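Local coordinates for uncharacterized protein (Pseudomonas aeruginosa PAO1, PDB 6TCB) that is of unknown function but binds calcium, at residues E9-E12 / I13-L17. Numbering follows the deposited sequence. Where two conformers were deposited one is given.
Sequences EHLE and IAKAL
Glu12 and Lys15 form an i to i+3 salt bridge on alpha-helix 3-18, where residues 9 to 17 make two and a half turns. Lys15 has two deposited conformers, and the bridge belongs to the one described here. In it Lys15 NZ meets Glu12 OE2 at 3.2 Å, on the syn side of the carboxylate and 25° out of its plane. Both side chains run the same way from the helix. The Glu12 chain folds at chi2 (-61°), which swings the carboxylate round to the lysine. One water donates to Glu12 OE1 at 2.8 Å and, in this conformer, accepts from Lys15 NZ. Both carboxylate oxygens are then engaged.

The backbone carbonyls of residues 9 to 12 are each taken by the amide four residues on. Ala14 N lies 2.9 Å from His10 O. Lys15 N reaches Leu11 O at 2.8 Å.

On the side facing helix 33-43, Leu11 and Ala14 are buried against Leu41. In the same lysine conformer Lys15 CD lies 3.9 Å from Leu11 CD1. The polar need of His10 ND1 is met by Tyr24 OH, on strand 24-25. Ile13 CD1 approaches the His10 ring obliquely, 4.0 Å from His10 ND1.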
ATOM      1  N   GLU A   9      -4.953   7.476  19.332  1.00 10.48           N
ATOM      2  CA  GLU A   9      -5.960   6.480  19.660  1.00 10.34           C
ATOM      3  C   GLU A   9      -5.987   5.363  18.629  1.00 10.02           C
ATOM      4  O   GLU A   9      -6.158   4.192  18.981  1.00 10.56           O
ATOM      5  CB  GLU A   9      -7.326   7.133  19.812  1.00 11.54           C
ATOM      6  CG  GLU A   9      -7.397   8.126  20.956  1.00 13.26           C
ATOM      7  CD  GLU A   9      -7.202   7.528  22.339  1.00 15.27           C
ATOM      8  OE1 GLU A   9      -7.099   6.300  22.485  1.00 15.57           O
ATOM      9  OE2 GLU A   9      -7.169   8.334  23.293  1.00 16.79           O
ATOM     10  N   HIS A  10      -5.838   5.697  17.346  1.00  9.57           N
ATOM     11  CA  HIS A  10      -5.764   4.648  16.331  1.00  8.86           C
ATOM     12  C   HIS A  10      -4.488   3.831  16.459  1.00  9.09           C
ATOM     13  O   HIS A  10      -4.496   2.643  16.128  1.00  9.21           O
ATOM     14  CB  HIS A  10      -5.974   5.238  14.944  1.00  9.39           C
ATOM     15  CG  HIS A  10      -7.413   5.521  14.663  1.00 10.39           C
ATOM     16  ND1 HIS A  10      -8.271   4.561  14.185  1.00 11.34           N
ATOM     17  CD2 HIS A  10      -8.170   6.613  14.919  1.00 11.39           C
ATOM     18  CE1 HIS A  10      -9.489   5.070  14.090  1.00 11.93           C
ATOM     19  NE2 HIS A  10      -9.455   6.310  14.536  1.00 11.56           N
ATOM     20  N   LEU A  11      -3.416   4.415  16.996  1.00  8.69           N
ATOM     21  CA  LEU A  11      -2.231   3.619  17.304  1.00 10.17           C
ATOM     22  C   LEU A  11      -2.557   2.562  18.351  1.00 10.50           C
ATOM     23  O   LEU A  11      -2.078   1.428  18.269  1.00  9.40           O
ATOM     24  CB  LEU A  11      -1.100   4.521  17.797  1.00 11.88           C
ATOM     25  CG  LEU A  11       0.097   3.855  18.486  1.00 14.06           C
ATOM     26  CD1 LEU A  11       0.885   3.005  17.529  1.00 16.00           C
ATOM     27  CD2 LEU A  11       1.001   4.919  19.147  1.00 15.29           C
ATOM     28  N   GLU A  12      -3.367   2.915  19.351  1.00 11.07           N
ATOM     29  CA  GLU A  12      -3.708   1.947  20.388  1.00 11.45           C
ATOM     30  C   GLU A  12      -4.552   0.814  19.821  1.00 10.75           C
ATOM     31  O   GLU A  12      -4.383  -0.349  20.195  1.00 10.91           O
ATOM     32  CB  GLU A  12      -4.388   2.646  21.566  1.00 14.77           C
ATOM     33  CG  GLU A  12      -3.469   3.620  22.301  1.00 18.29           C
ATOM     34  CD  GLU A  12      -2.240   2.947  22.894  1.00 21.44           C
ATOM     35  OE1 GLU A  12      -2.315   1.738  23.198  1.00 22.34           O
ATOM     36  OE2 GLU A  12      -1.195   3.619  23.045  1.00 23.37           O
ATOM     37  N   ILE A  13      -5.439   1.125  18.880  1.00 10.40           N
ATOM     38  CA  ILE A  13      -6.185   0.075  18.202  1.00 10.58           C
ATOM     39  C   ILE A  13      -5.244  -0.813  17.396  1.00 10.02           C
ATOM     40  O   ILE A  13      -5.291  -2.047  17.478  1.00 10.15           O
ATOM     41  CB  ILE A  13      -7.287   0.687  17.321  1.00 11.22           C
ATOM     42  CG1 ILE A  13      -8.280   1.468  18.175  1.00 12.79           C
ATOM     43  CG2 ILE A  13      -7.957  -0.425  16.542  1.00 11.56           C
ATOM     44  CD1 ILE A  13      -9.218   2.351  17.376  1.00 13.94           C
ATOM     45  N   ALA A  14      -4.379  -0.192  16.591  1.00  8.90           N
ATOM     46  CA  ALA A  14      -3.399  -0.944  15.823  1.00  8.65           C
ATOM     47  C   ALA A  14      -2.563  -1.849  16.717  1.00  9.61           C
ATOM     48  O   ALA A  14      -2.348  -3.019  16.394  1.00 10.10           O
ATOM     49  CB  ALA A  14      -2.479   0.017  15.070  1.00  8.62           C
ATOM     50  N   LYS A  15      -2.099  -1.337  17.856  1.00 10.35           N
ATOM     51  CA  LYS A  15      -1.267  -2.149  18.738  0.54 12.56           C
ATOM     52  C   LYS A  15      -2.009  -3.391  19.213  1.00 11.95           C
ATOM     53  O   LYS A  15      -1.410  -4.468  19.338  1.00 12.93           O
ATOM     54  CB  LYS A  15      -0.768  -1.303  19.911  0.54 14.96           C
ATOM     55  CG  LYS A  15       0.383  -0.394  19.496  0.54 19.11           C
ATOM     56  CD  LYS A  15       0.845   0.608  20.551  0.54 24.07           C
ATOM     57  CE  LYS A  15       0.322   0.336  21.944  0.54 28.40           C
ATOM     58  NZ  LYS A  15       0.938   1.292  22.917  0.54 31.85           N
ATOM     59  N   ALA A  16      -3.310  -3.268  19.483  1.00 11.70           N
ATOM     60  CA  ALA A  16      -4.066  -4.432  19.942  1.00 13.42           C
ATOM     61  C   ALA A  16      -4.104  -5.514  18.876  1.00 13.46           C
ATOM     62  O   ALA A  16      -4.041  -6.709  19.186  1.00 16.06           O
ATOM     63  CB  ALA A  16      -5.490  -4.035  20.327  1.00 14.81           C
ATOM     64  N   LEU A  17      -4.237  -5.119  17.616  1.00 10.50           N
ATOM     65  CA  LEU A  17      -4.242  -6.089  16.533  1.00 10.64           C
ATOM     66  C   LEU A  17      -2.837  -6.586  16.230  1.00 10.45           C
ATOM     67  O   LEU A  17      -2.625  -7.784  15.995  1.00 10.34           O
ATOM     68  CB  LEU A  17      -4.857  -5.434  15.298  1.00 10.91           C
ATOM     69  CG  LEU A  17      -6.370  -5.253  15.403  1.00 12.99           C
ATOM     70  CD1 LEU A  17      -6.847  -4.142  14.494  1.00 13.66           C
ATOM     71  CD2 LEU A  17      -7.084  -6.554  15.067  1.00 14.18           C
TER
HETATM   72  O   HOH W   1      -0.911   1.282  25.558  1.00 36.43           O